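Local coordinates for protein endo alpha-1,4 polygalactosaminidase (Neosartorya fumigata, PDB 6OJ1) that cleaves alpha-1,4-linked galactosamine polymers as an endo-acting glycoside hydrolase with a (beta/alpha)-barrel fold, and so disrupts microbial biofilms, at residues Y60-F65 and S70-L75; S90-R95 and L131-M136; N175-H178 and S183-L186; D191-V196 and D215-F220; C253-A256 and S262-I265. One frame throughout, in Å; residues are numbered along the deposited sequence.

In the fold
The five contacts come in series along the chain. The fold is a (beta/alpha)-barrel, whose parallel strands 59-63, 183-187 and 261-266 carry contacts 1, 3 and 5. Contacts 1 and 3 each pack a barrel helix on a strand of its own beta-alpha-beta unit. Contact 2 joins helix 124-140 to strand 90-92 of a separate three-stranded sheet, and so fastens that sheet to the barrel. It touches contact 1 through the D63-R95 salt bridge, with centres about 16 Å apart. L131 and L134 of contact 2 pack on A176 of contact 3. L186 of contact 3 packs on I193 and V196 of contact 4. The centres of contacts 2 and 5 are about 30 Å apart.

Contact 1 of 5, residues Y60-F65 and S70-L75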
# COMPACT_ATOMS: atom_id res chain seq x y z
N TYR A 60 2.36 -4.61 -10.74
CA TYR A 60 3.02 -5.34 -9.66
C TYR A 60 3.35 -4.36 -8.54
O TYR A 60 3.98 -3.33 -8.80
CB TYR A 60 4.31 -6.01 -10.14
CG TYR A 60 4.14 -7.39 -10.78
CD1 TYR A 60 3.36 -7.56 -11.90
CD2 TYR A 60 4.81 -8.49 -10.26
CE1 TYR A 60 3.22 -8.81 -12.49
CE2 TYR A 60 4.67 -9.74 -10.83
CZ TYR A 60 3.88 -9.89 -11.95
OH TYR A 60 3.74 -11.13 -12.55
N ASP A 61 2.94 -4.68 -7.32
CA ASP A 61 3.25 -3.90 -6.12
C ASP A 61 4.32 -4.70 -5.36
O ASP A 61 4.07 -5.82 -4.92
CB ASP A 61 1.98 -3.70 -5.29
CG ASP A 61 2.18 -2.81 -4.06
OD1 ASP A 61 3.33 -2.43 -3.75
OD2 ASP A 61 1.16 -2.50 -3.41
N ILE A 62 5.53 -4.13 -5.26
CA ILE A 62 6.67 -4.84 -4.68
C ILE A 62 7.42 -3.91 -3.74
O ILE A 62 7.28 -2.68 -3.78
CB ILE A 62 7.62 -5.38 -5.77
CG1 ILE A 62 8.19 -4.21 -6.59
CG2 ILE A 62 6.89 -6.38 -6.70
CD1 ILE A 62 9.16 -4.64 -7.71
N ASP A 63 8.24 -4.51 -2.88
CA ASP A 63 8.94 -3.75 -1.85
C ASP A 63 9.98 -2.79 -2.45
O ASP A 63 10.78 -3.17 -3.31
CB ASP A 63 9.61 -4.70 -0.86
CG ASP A 63 10.23 -3.96 0.31
OD1 ASP A 63 9.50 -3.68 1.29
OD2 ASP A 63 11.43 -3.62 0.22
N LEU A 64 9.95 -1.54 -1.97
CA LEU A 64 10.85 -0.50 -2.46
C LEU A 64 12.32 -0.85 -2.23
O LEU A 64 13.17 -0.59 -3.09
CB LEU A 64 10.52 0.83 -1.77
CG LEU A 64 11.53 1.96 -1.98
CD1 LEU A 64 11.61 2.34 -3.44
CD2 LEU A 64 11.11 3.14 -1.11
N PHE A 65 12.65 -1.37 -1.05
CA PHE A 65 14.05 -1.49 -0.67
C PHE A 65 14.71 -2.71 -1.28
O PHE A 65 15.84 -2.63 -1.77
CB PHE A 65 14.19 -1.56 0.85
CG PHE A 65 14.07 -0.23 1.54
CD1 PHE A 65 15.16 0.62 1.64
CD2 PHE A 65 12.88 0.14 2.14
CE1 PHE A 65 15.07 1.84 2.30
CE2 PHE A 65 12.77 1.37 2.81
CZ PHE A 65 13.87 2.21 2.88
N SER A 70 16.91 -3.07 -11.89
CA SER A 70 16.81 -3.98 -13.03
C SER A 70 15.51 -4.78 -13.00
O SER A 70 14.94 -5.10 -14.06
CB SER A 70 18.02 -4.91 -13.05
OG SER A 70 17.80 -5.99 -13.93
N THR A 71 15.04 -5.15 -11.81
CA THR A 71 13.77 -5.85 -11.69
C THR A 71 12.61 -4.95 -12.10
O THR A 71 11.71 -5.37 -12.84
CB THR A 71 13.58 -6.35 -10.25
OG1 THR A 71 14.56 -7.36 -9.97
CG2 THR A 71 12.17 -6.92 -10.05
N ILE A 72 12.64 -3.70 -11.65
CA ILE A 72 11.58 -2.75 -11.97
C ILE A 72 11.56 -2.46 -13.47
O ILE A 72 10.51 -2.51 -14.12
CB ILE A 72 11.75 -1.48 -11.12
CG1 ILE A 72 11.58 -1.82 -9.64
CG2 ILE A 72 10.76 -0.38 -11.55
CD1 ILE A 72 11.99 -0.71 -8.69
N ALA A 73 12.72 -2.17 -14.05
CA ALA A 73 12.79 -1.93 -15.48
C ALA A 73 12.36 -3.16 -16.28
O ALA A 73 11.73 -3.04 -17.33
CB ALA A 73 14.20 -1.49 -15.87
N GLY A 74 12.71 -4.35 -15.79
CA GLY A 74 12.32 -5.57 -16.49
C GLY A 74 10.81 -5.74 -16.56
O GLY A 74 10.28 -6.18 -17.58
N LEU A 75 10.11 -5.40 -15.47
CA LEU A 75 8.66 -5.41 -15.49
C LEU A 75 8.12 -4.40 -16.49
O LEU A 75 7.20 -4.71 -17.27
CB LEU A 75 8.12 -5.13 -14.09
CG LEU A 75 8.23 -6.29 -13.08
CD1 LEU A 75 7.97 -5.80 -11.67
CD2 LEU A 75 7.27 -7.44 -13.43
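L75 lays a methyl over the ring of Y60, and this is the main grip between helix 69-77 and strand 59-63. Both belong to the beta-alpha-beta unit 59-63, 69-77, 81-87 of the (beta/alpha)-barrel. The helix runs back antiparallel to the strand, and the two axes come within 11.0 Å. The contact is buried and apolar.

The L75 branches divide the work. CD2 sits 4.0 Å from the centroid of the Y60 ring, almost on the ring normal. This is a CH-pi contact over the face. CD1 turns to the base of the same side chain and lies 4.0 Å from Y60 CB. The two side chains cross at about a right angle, so the leucine covers the tyrosine from CB to the ring. A chi1 of -85° puts Y60 CG beside the backbone N, and a chi2 of 59° sets the turn of the ring whose face L75 CD2 covers. The phenol OH bonds to the backbone O of V55.

I62, two residues on, is the next strand residue to face the helix. Its CG1 stands between the backbone N and the carbonyl carbon (chi1 61°), and the chain then runs extended to CD1. That one methyl does the touching. It lies 4.3 Å from L75 CD1 and 4.4 Å from T71 CG2. The T71 hydroxyl is bonded to D68. V82 of strand 81-87 touches both I62 and L75, so the next strand of the unit joins the packing. The I72 side chain crosses I62 at a slant, with I72 CG1 4.2 Å from I62 CD1.

Contact 2 of 5, residues S90-R95 and L131-M136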
# COMPACT_ATOMS: atom_id res chain seq x y z
N SER A 90 5.30 3.50 9.97
CA SER A 90 5.95 2.66 10.97
C SER A 90 7.45 2.63 10.75
O SER A 90 7.95 2.70 9.62
CB SER A 90 5.40 1.22 10.97
OG SER A 90 6.05 0.41 10.01
N TYR A 91 8.16 2.56 11.88
CA TYR A 91 9.58 2.24 11.91
C TYR A 91 9.76 0.73 11.80
O TYR A 91 9.18 -0.02 12.58
CB TYR A 91 10.17 2.74 13.22
CG TYR A 91 11.57 2.26 13.54
CD1 TYR A 91 12.68 2.90 13.01
CD2 TYR A 91 11.78 1.20 14.40
CE1 TYR A 91 13.96 2.48 13.31
CE2 TYR A 91 13.05 0.77 14.72
CZ TYR A 91 14.14 1.41 14.16
OH TYR A 91 15.39 0.98 14.49
N GLU A 92 10.58 0.30 10.83
CA GLU A 92 10.92 -1.10 10.61
C GLU A 92 12.41 -1.25 10.87
O GLU A 92 13.21 -0.62 10.16
CB GLU A 92 10.60 -1.54 9.18
CG GLU A 92 9.16 -1.33 8.76
CD GLU A 92 9.00 -1.26 7.25
OE1 GLU A 92 9.63 -0.38 6.62
OE2 GLU A 92 8.26 -2.09 6.69
N ASN A 93 12.78 -2.07 11.85
CA ASN A 93 14.17 -2.07 12.30
C ASN A 93 15.10 -2.83 11.36
O ASN A 93 16.30 -2.94 11.66
CB ASN A 93 14.30 -2.62 13.73
CG ASN A 93 14.10 -4.13 13.82
OD1 ASN A 93 13.82 -4.82 12.83
ND2 ASN A 93 14.25 -4.65 15.03
N TRP A 94 14.60 -3.34 10.24
CA TRP A 94 15.47 -4.03 9.29
C TRP A 94 15.79 -3.19 8.05
O TRP A 94 16.49 -3.69 7.16
CB TRP A 94 14.84 -5.36 8.86
CG TRP A 94 13.52 -5.24 8.17
CD1 TRP A 94 13.30 -5.25 6.82
CD2 TRP A 94 12.23 -5.13 8.79
NE1 TRP A 94 11.95 -5.14 6.57
CE2 TRP A 94 11.28 -5.07 7.76
CE3 TRP A 94 11.80 -5.07 10.12
CZ2 TRP A 94 9.91 -4.96 8.01
CZ3 TRP A 94 10.43 -4.94 10.37
CH2 TRP A 94 9.51 -4.89 9.32
N ARG A 95 15.35 -1.94 7.99
CA ARG A 95 15.58 -1.16 6.78
C ARG A 95 16.97 -0.53 6.82
O ARG A 95 17.52 -0.26 7.89
CB ARG A 95 14.54 -0.07 6.61
CG ARG A 95 13.10 -0.59 6.52
CD ARG A 95 12.96 -1.62 5.40
NE ARG A 95 11.56 -1.93 5.20
CZ ARG A 95 11.10 -2.72 4.23
NH1 ARG A 95 9.80 -2.93 4.14
NH2 ARG A 95 11.95 -3.28 3.37
N LEU A 131 10.70 11.63 2.36
CA LEU A 131 11.15 12.26 1.12
C LEU A 131 12.36 11.54 0.55
O LEU A 131 12.47 11.35 -0.66
CB LEU A 131 11.48 13.73 1.33
CG LEU A 131 10.32 14.66 1.67
CD1 LEU A 131 10.85 16.05 1.88
CD2 LEU A 131 9.29 14.63 0.54
N ASP A 132 13.30 11.14 1.42
CA ASP A 132 14.45 10.35 0.96
C ASP A 132 14.00 9.03 0.34
O ASP A 132 14.56 8.58 -0.67
CB ASP A 132 15.41 10.06 2.12
CG ASP A 132 16.10 11.29 2.68
OD1 ASP A 132 15.99 12.39 2.10
OD2 ASP A 132 16.75 11.15 3.74
N ARG A 133 12.99 8.38 0.93
CA ARG A 133 12.49 7.12 0.39
C ARG A 133 11.78 7.35 -0.94
O ARG A 133 11.91 6.53 -1.86
CB ARG A 133 11.56 6.43 1.39
CG ARG A 133 12.32 5.82 2.59
CD ARG A 133 11.38 5.26 3.66
NE ARG A 133 12.13 4.63 4.75
CZ ARG A 133 11.58 3.90 5.72
NH1 ARG A 133 10.26 3.72 5.77
NH2 ARG A 133 12.35 3.35 6.65
N LEU A 134 11.05 8.46 -1.07
CA LEU A 134 10.43 8.79 -2.36
C LEU A 134 11.48 9.09 -3.43
O LEU A 134 11.29 8.74 -4.60
CB LEU A 134 9.48 9.99 -2.21
CG LEU A 134 8.22 9.68 -1.38
CD1 LEU A 134 7.42 10.99 -1.15
CD2 LEU A 134 7.32 8.62 -2.01
N ASP A 135 12.58 9.75 -3.05
CA ASP A 135 13.71 9.91 -3.96
C ASP A 135 14.19 8.56 -4.46
O ASP A 135 14.42 8.38 -5.66
CB ASP A 135 14.88 10.63 -3.26
CG ASP A 135 14.66 12.12 -3.08
OD1 ASP A 135 13.64 12.68 -3.54
OD2 ASP A 135 15.55 12.74 -2.45
N MET A 136 14.35 7.60 -3.54
CA MET A 136 14.79 6.27 -3.95
C MET A 136 13.80 5.62 -4.91
O MET A 136 14.19 5.04 -5.93
CB MET A 136 15.00 5.37 -2.73
CG MET A 136 15.25 3.91 -3.18
SD MET A 136 15.44 2.78 -1.78
CE MET A 136 17.08 3.24 -1.28
O HOH W 1 10.09 1.86 8.00
O HOH W 2 13.02 2.07 9.38
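R133 reaches from helix 124-140 to the E92-R95 pair at the end of strand 90-92. The strand is an edge of the small three-stranded antiparallel sheet, and a type I beta turn from E92 to R95 starts at its last residue. The contact therefore ties that sheet to a helix of the (beta/alpha)-barrel.

The two arginines cross at about a right angle, with guanidinium planes 71° apart. R133 is extended from CG to NE, and its NH2 comes to 4.0 Å from R95 CG. R95 instead bends at chi2 (-55°), which folds its guanidinium back to E92. It grips the carboxylate side-on. R95 NE bonds to E92 OE1 at 2.9 Å, and R95 NH1 to E92 OE2 at 3.1 Å. Both acceptors are met from above the carboxylate plane. W94 NE1 lies over one face of the R95 guanidinium, and D63 is a second salt-bridge partner of R95 NH1.

R133 does not join this bridge. E92 OE1 lies well out of its guanidinium plane, so only the opposite charges are near. R133 NE has its own salt bridge, to D97 OD2. Two waters in the guanidinium plane bridge R133 to the strand. One accepts weakly from R133 NH2 and donates to E92 O. The other accepts from R133 NH1, and donates to S90 O and, at 2.7 Å, to E92 OE1.

Contact 3 of 5, residues N175-H178 and S183-L186; sequences NAAH and SIGL
This is buried helix-on-strand packing within one beta-alpha-beta unit of the (beta/alpha)-barrel. The C-terminal part of helix 163-179 meets residues S183 and I184 of strand 183-187, the strand that follows it. Strand 144-148 is the first member of the unit. A177 and H178 do the touching on the helix.

I184 supplies two separate branches. Its CG1 points anti to the backbone N (chi1 -165°), and the extended chain carries CD1 to 4.3 Å from A177 CB. Its other branch, CG2, comes to 3.8 Å from H178 NE2. The methyl approaches the imidazole at a slant, and the two side chains cross at about a right angle. V145 and P147 of strand 144-148 also touch I184, so the isoleucine packs on the neighbouring strand as well as on the helix.

S183 meets the same ring with its backbone. S183 CA lies at the imidazole edge, near the ring plane, 4.4 Å from H178 CD2. Its side chain starts away from the helix, and its hydroxyl bonds to W34 O.

Both ring nitrogens of H178 have partners, which fixes how the imidazole is turned. ND1 bonds to the T30 hydroxyl, and NE2 bonds to Q201 OE1. The same Q201 oxygen also bonds to the backbone N of I184. One side-chain oxygen thus bridges the helix histidine and the strand, next to the contact of I184 CG2 with H178 NE2.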
# COMPACT_ATOMS: atom_id res chain seq x y z
N ASN A 175 1.74 14.99 -2.68
CA ASN A 175 2.36 16.09 -3.41
C ASN A 175 3.83 15.80 -3.69
O ASN A 175 4.33 16.13 -4.77
CB ASN A 175 2.19 17.39 -2.62
CG ASN A 175 0.74 17.80 -2.49
OD1 ASN A 175 -0.10 17.43 -3.33
ND2 ASN A 175 0.42 18.55 -1.45
N ALA A 176 4.52 15.17 -2.74
CA ALA A 176 5.93 14.83 -2.95
C ALA A 176 6.10 13.76 -4.02
O ALA A 176 7.03 13.82 -4.84
CB ALA A 176 6.55 14.35 -1.64
N ALA A 177 5.24 12.73 -3.99
CA ALA A 177 5.29 11.71 -5.02
C ALA A 177 4.98 12.30 -6.39
O ALA A 177 5.68 12.04 -7.37
CB ALA A 177 4.30 10.58 -4.70
N HIS A 178 3.94 13.13 -6.47
CA HIS A 178 3.60 13.71 -7.77
C HIS A 178 4.72 14.60 -8.28
O HIS A 178 4.96 14.67 -9.49
CB HIS A 178 2.28 14.49 -7.69
CG HIS A 178 1.09 13.64 -7.37
ND1 HIS A 178 -0.07 14.15 -6.83
CD2 HIS A 178 0.89 12.30 -7.51
CE1 HIS A 178 -0.94 13.17 -6.65
NE2 HIS A 178 -0.39 12.04 -7.05
N SER A 183 2.76 8.17 -9.11
CA SER A 183 1.42 8.07 -8.57
C SER A 183 1.47 7.52 -7.14
O SER A 183 2.50 7.04 -6.67
CB SER A 183 0.55 7.20 -9.48
OG SER A 183 0.54 7.75 -10.79
N ILE A 184 0.33 7.61 -6.46
CA ILE A 184 0.23 7.23 -5.05
C ILE A 184 -1.21 6.78 -4.79
O ILE A 184 -2.13 7.10 -5.54
CB ILE A 184 0.60 8.41 -4.13
CG1 ILE A 184 0.85 7.93 -2.70
CG2 ILE A 184 -0.49 9.50 -4.17
CD1 ILE A 184 1.48 9.03 -1.81
N GLY A 185 -1.40 6.02 -3.72
CA GLY A 185 -2.74 5.66 -3.29
C GLY A 185 -2.83 5.59 -1.78
O GLY A 185 -1.82 5.63 -1.07
N LEU A 186 -4.07 5.47 -1.30
CA LEU A 186 -4.37 5.39 0.13
C LEU A 186 -4.44 3.94 0.58
O LEU A 186 -5.25 3.17 0.06
CB LEU A 186 -5.69 6.11 0.44
CG LEU A 186 -6.05 6.10 1.92
CD1 LEU A 186 -5.03 6.96 2.71
CD2 LEU A 186 -7.48 6.61 2.13

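Contact 4 of 5, residues D191-V196 and D215-F220; sequences DIIPSV and DTYAVF. With NAG (2-acetamido-2-deoxy-beta-D-glucopyranose), chain E; NAG (2-acetamido-2-deoxy-beta-D-glucopyranose), chain B.
I193 is a knob in a hole formed by T216, Y217, V219 and F220. It joins the short helical turn 193-196, which follows strand 183-187 of the (beta/alpha)-barrel, to the two successive short, weakly bonded helices 214-217 and 219-222. The contact is apolar and mostly buried.

Each branch of the isoleucine has its own neighbours. CD1 reaches helix 214-217, 3.6 Å from T216 O and 3.8 Å from T216 CG2. It also lies 4.0 Å from Y217 CD1, meeting that ring obliquely. CG2 goes to the other helix and meets V219 CG1 at 3.7 Å, where the two side chains reach toward each other tip to tip. A chi1 of 62° at V219 gives CG1 the placement that meets I193 CG2. I193 CG1 comes against the edge of the F220 ring, near its plane, 3.8 Å from F220 CE1. The F220 ring edge is also met by Y217 O, in plane.

Around this, L186 of strand 183-187 packs on I193 and V196. S203 of strand 202-206 touches both Y217 and F220. I167 of helix 163-179 supports the turn through its other residues, I192 and S195.

Away from the knob, two sugars of a glycan attached to the protein rest against the turn. The N-acetylglucosamine of chain B donates its O3 hydroxyl to S195 O at 2.8 Å. The same carbonyl oxygen accepts a second bond, from N171 ND2.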
# COMPACT_ATOMS: atom_id res chain seq x y z
N ASP A 191 -11.58 6.13 6.97
CA ASP A 191 -12.21 7.31 7.58
C ASP A 191 -11.74 8.62 6.95
O ASP A 191 -12.48 9.62 7.00
CB ASP A 191 -11.94 7.35 9.08
CG ASP A 191 -12.69 6.28 9.84
OD1 ASP A 191 -13.94 6.26 9.73
OD2 ASP A 191 -12.05 5.47 10.52
N ILE A 192 -10.53 8.66 6.38
CA ILE A 192 -9.98 9.91 5.85
C ILE A 192 -10.11 10.03 4.34
O ILE A 192 -9.61 11.00 3.76
CB ILE A 192 -8.51 10.14 6.26
CG1 ILE A 192 -7.54 9.16 5.57
CG2 ILE A 192 -8.34 10.07 7.79
CD1 ILE A 192 -6.06 9.56 5.71
N ILE A 193 -10.77 9.06 3.68
CA ILE A 193 -10.91 9.10 2.22
C ILE A 193 -11.36 10.47 1.70
O ILE A 193 -10.72 10.98 0.77
CB ILE A 193 -11.83 7.97 1.75
CG1 ILE A 193 -11.15 6.60 1.88
CG2 ILE A 193 -12.28 8.23 0.30
CD1 ILE A 193 -12.18 5.46 1.73
N PRO A 194 -12.44 11.09 2.21
CA PRO A 194 -12.90 12.35 1.61
C PRO A 194 -11.83 13.43 1.56
O PRO A 194 -11.86 14.27 0.66
CB PRO A 194 -14.05 12.78 2.54
CG PRO A 194 -14.53 11.53 3.14
CD PRO A 194 -13.31 10.67 3.32
N SER A 195 -10.90 13.41 2.51
CA SER A 195 -9.93 14.49 2.66
C SER A 195 -8.66 14.30 1.85
O SER A 195 -7.86 15.24 1.78
CB SER A 195 -9.56 14.65 4.13
OG SER A 195 -10.69 15.08 4.86
N VAL A 196 -8.46 13.13 1.24
CA VAL A 196 -7.24 12.84 0.48
C VAL A 196 -7.51 12.30 -0.92
O VAL A 196 -6.59 12.23 -1.74
CB VAL A 196 -6.32 11.84 1.23
CG1 VAL A 196 -5.95 12.38 2.62
CG2 VAL A 196 -6.97 10.41 1.29
N ASP A 215 -18.17 -1.00 1.07
CA ASP A 215 -18.88 0.20 0.64
C ASP A 215 -18.08 1.46 0.91
O ASP A 215 -18.19 2.44 0.15
CB ASP A 215 -20.23 0.30 1.35
CG ASP A 215 -21.24 -0.67 0.80
OD1 ASP A 215 -21.34 -0.77 -0.45
OD2 ASP A 215 -21.93 -1.33 1.61
N THR A 216 -17.29 1.48 1.98
CA THR A 216 -16.48 2.66 2.27
C THR A 216 -15.48 2.91 1.14
O THR A 216 -15.29 4.05 0.71
CB THR A 216 -15.76 2.48 3.61
OG1 THR A 216 -16.73 2.43 4.66
CG2 THR A 216 -14.81 3.65 3.87
N TYR A 217 -14.86 1.85 0.64
CA TYR A 217 -13.81 1.97 -0.36
C TYR A 217 -14.34 2.02 -1.79
O TYR A 217 -13.59 2.40 -2.69
CB TYR A 217 -12.82 0.82 -0.17
CG TYR A 217 -12.16 0.91 1.18
CD1 TYR A 217 -11.01 1.68 1.36
CD2 TYR A 217 -12.72 0.29 2.30
CE1 TYR A 217 -10.41 1.78 2.60
CE2 TYR A 217 -12.12 0.40 3.56
CZ TYR A 217 -10.97 1.15 3.69
OH TYR A 217 -10.36 1.29 4.92
N ALA A 218 -15.62 1.69 -1.99
CA ALA A 218 -16.22 1.71 -3.32
C ALA A 218 -16.30 3.11 -3.92
O ALA A 218 -16.56 3.23 -5.12
CB ALA A 218 -17.61 1.08 -3.28
N VAL A 219 -16.10 4.16 -3.12
CA VAL A 219 -16.08 5.52 -3.66
C VAL A 219 -14.91 5.72 -4.63
O VAL A 219 -14.97 6.60 -5.50
CB VAL A 219 -16.06 6.56 -2.51
CG1 VAL A 219 -14.81 6.42 -1.65
CG2 VAL A 219 -16.18 7.97 -3.05
N PHE A 220 -13.85 4.92 -4.52
CA PHE A 220 -12.74 5.07 -5.47
C PHE A 220 -13.18 4.73 -6.88
O PHE A 220 -13.06 5.59 -7.77
CB PHE A 220 -11.53 4.25 -5.00
CG PHE A 220 -10.72 4.93 -3.93
CD1 PHE A 220 -11.06 4.79 -2.59
CD2 PHE A 220 -9.63 5.73 -4.27
CE1 PHE A 220 -10.33 5.42 -1.60
CE2 PHE A 220 -8.87 6.36 -3.28
CZ PHE A 220 -9.22 6.21 -1.95
C1 NAG E . -11.77 18.21 2.85
C2 NAG E . -12.72 17.62 3.88
C3 NAG E . -13.64 16.60 3.22
C4 NAG E . -14.36 17.19 2.00
C5 NAG E . -13.36 17.93 1.09
C6 NAG E . -14.02 18.71 -0.02
C7 NAG E . -11.76 17.68 6.15
C8 NAG E . -11.01 16.93 7.20
N2 NAG E . -12.00 17.03 5.00
O3 NAG E . -14.58 16.13 4.18
O4 NAG E . -14.83 16.14 1.16
O5 NAG E . -12.53 18.85 1.82
O6 NAG E . -14.26 17.87 -1.15
O7 NAG E . -12.13 18.84 6.32
C1 NAG B . -8.32 20.52 0.51
C2 NAG B . -7.80 19.35 1.36
C3 NAG B . -8.95 18.65 2.11
C4 NAG B . -9.79 19.68 2.87
C5 NAG B . -10.27 20.75 1.90
C6 NAG B . -11.13 21.81 2.54
C7 NAG B . -7.54 17.64 -0.43
C8 NAG B . -6.56 16.74 -1.13
N2 NAG B . -7.04 18.40 0.56
O3 NAG B . -8.39 17.70 3.00
O4 NAG B . -10.89 19.12 3.58
O5 NAG B . -9.13 21.40 1.32
O6 NAG B . -10.35 22.80 3.21
O7 NAG B . -8.73 17.67 -0.74

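Contact 5 of 5, residues C253-A256 and S262-I265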
# COMPACT_ATOMS: atom_id res chain seq x y z
N CYS A 253 -14.54 -12.57 -2.90
CA CYS A 253 -14.67 -12.11 -4.28
C CYS A 253 -16.01 -11.49 -4.60
O CYS A 253 -16.08 -10.64 -5.49
CB CYS A 253 -14.46 -13.28 -5.25
SG CYS A 253 -12.75 -13.80 -5.40
N ASP A 254 -17.06 -11.92 -3.93
CA ASP A 254 -18.43 -11.57 -4.30
C ASP A 254 -18.99 -10.67 -3.22
O ASP A 254 -19.32 -11.13 -2.12
CB ASP A 254 -19.27 -12.83 -4.50
CG ASP A 254 -18.73 -13.71 -5.63
OD1 ASP A 254 -18.16 -13.17 -6.60
OD2 ASP A 254 -18.89 -14.95 -5.54
N PHE A 255 -19.06 -9.38 -3.52
CA PHE A 255 -19.67 -8.39 -2.65
C PHE A 255 -20.20 -7.28 -3.53
O PHE A 255 -19.88 -7.21 -4.72
CB PHE A 255 -18.67 -7.85 -1.62
CG PHE A 255 -17.32 -7.50 -2.20
CD1 PHE A 255 -16.32 -8.45 -2.29
CD2 PHE A 255 -17.06 -6.21 -2.63
CE1 PHE A 255 -15.08 -8.13 -2.81
CE2 PHE A 255 -15.81 -5.88 -3.16
CZ PHE A 255 -14.82 -6.85 -3.25
N ALA A 256 -21.05 -6.43 -2.96
CA ALA A 256 -21.66 -5.34 -3.72
C ALA A 256 -20.58 -4.53 -4.43
O ALA A 256 -19.67 -4.00 -3.80
CB ALA A 256 -22.48 -4.45 -2.79
N SER A 262 -10.20 -4.68 -7.77
CA SER A 262 -9.14 -5.53 -8.31
C SER A 262 -8.68 -6.45 -7.19
O SER A 262 -7.78 -6.12 -6.42
CB SER A 262 -7.99 -4.68 -8.85
OG SER A 262 -8.45 -3.87 -9.91
N THR A 263 -9.32 -7.61 -7.09
CA THR A 263 -9.11 -8.48 -5.94
C THR A 263 -7.96 -9.44 -6.19
O THR A 263 -7.83 -10.01 -7.28
CB THR A 263 -10.38 -9.25 -5.61
OG1 THR A 263 -11.43 -8.32 -5.29
CG2 THR A 263 -10.15 -10.19 -4.43
N VAL A 264 -7.10 -9.60 -5.18
CA VAL A 264 -6.17 -10.72 -5.10
C VAL A 264 -6.45 -11.49 -3.81
O VAL A 264 -6.72 -10.89 -2.76
CB VAL A 264 -4.69 -10.29 -5.15
CG1 VAL A 264 -4.31 -9.89 -6.56
CG2 VAL A 264 -4.41 -9.16 -4.15
N ILE A 265 -6.35 -12.81 -3.89
CA ILE A 265 -6.36 -13.67 -2.72
C ILE A 265 -4.91 -14.03 -2.42
O ILE A 265 -4.20 -14.52 -3.31
CB ILE A 265 -7.22 -14.92 -2.97
CG1 ILE A 265 -8.68 -14.50 -3.14
CG2 ILE A 265 -7.06 -15.92 -1.85
CD1 ILE A 265 -9.51 -15.49 -3.91
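C253 lays its sulfur against the end of I265, with SG 3.9 Å from I265 CD1. The sulfur is half of the disulfide to C277, the C-terminal residue. SG, anti to the carbonyl carbon (chi1 -74°), faces I265. I265 starts neither toward C253 nor away from it, and its long branch brings CD1 to the sulfur. P233 and W273 also touch this isoleucine.

C253 ends helix 246-253, and D254 is the first residue to leave helical geometry. The chain then runs through a loop into strand 261-266. This is the last strand of the parallel series in the (beta/alpha)-barrel, and strand 274-275 pairs with it antiparallel. The contact thus packs the end of a helix and the loop after it on the strand that comes next.

F255 makes the second touch, from the loop. Its ring presents an edge to T263, with F255 CZ 4.2 Å from T263 OG1. The hydroxyl oxygen lies near the ring plane. Its polar partner is H229 of strand 227-231, through ND1. The same histidine ring meets the F255 ring with planes at about 80°, so H229 touches both partners. F261 stacks edge-to-face on F255 as well.

T263 points its CB toward the loop, whereas V264 points away and packs on I230. C277 touches T263 too. The hydroxyl of S258 bonds to F255 O.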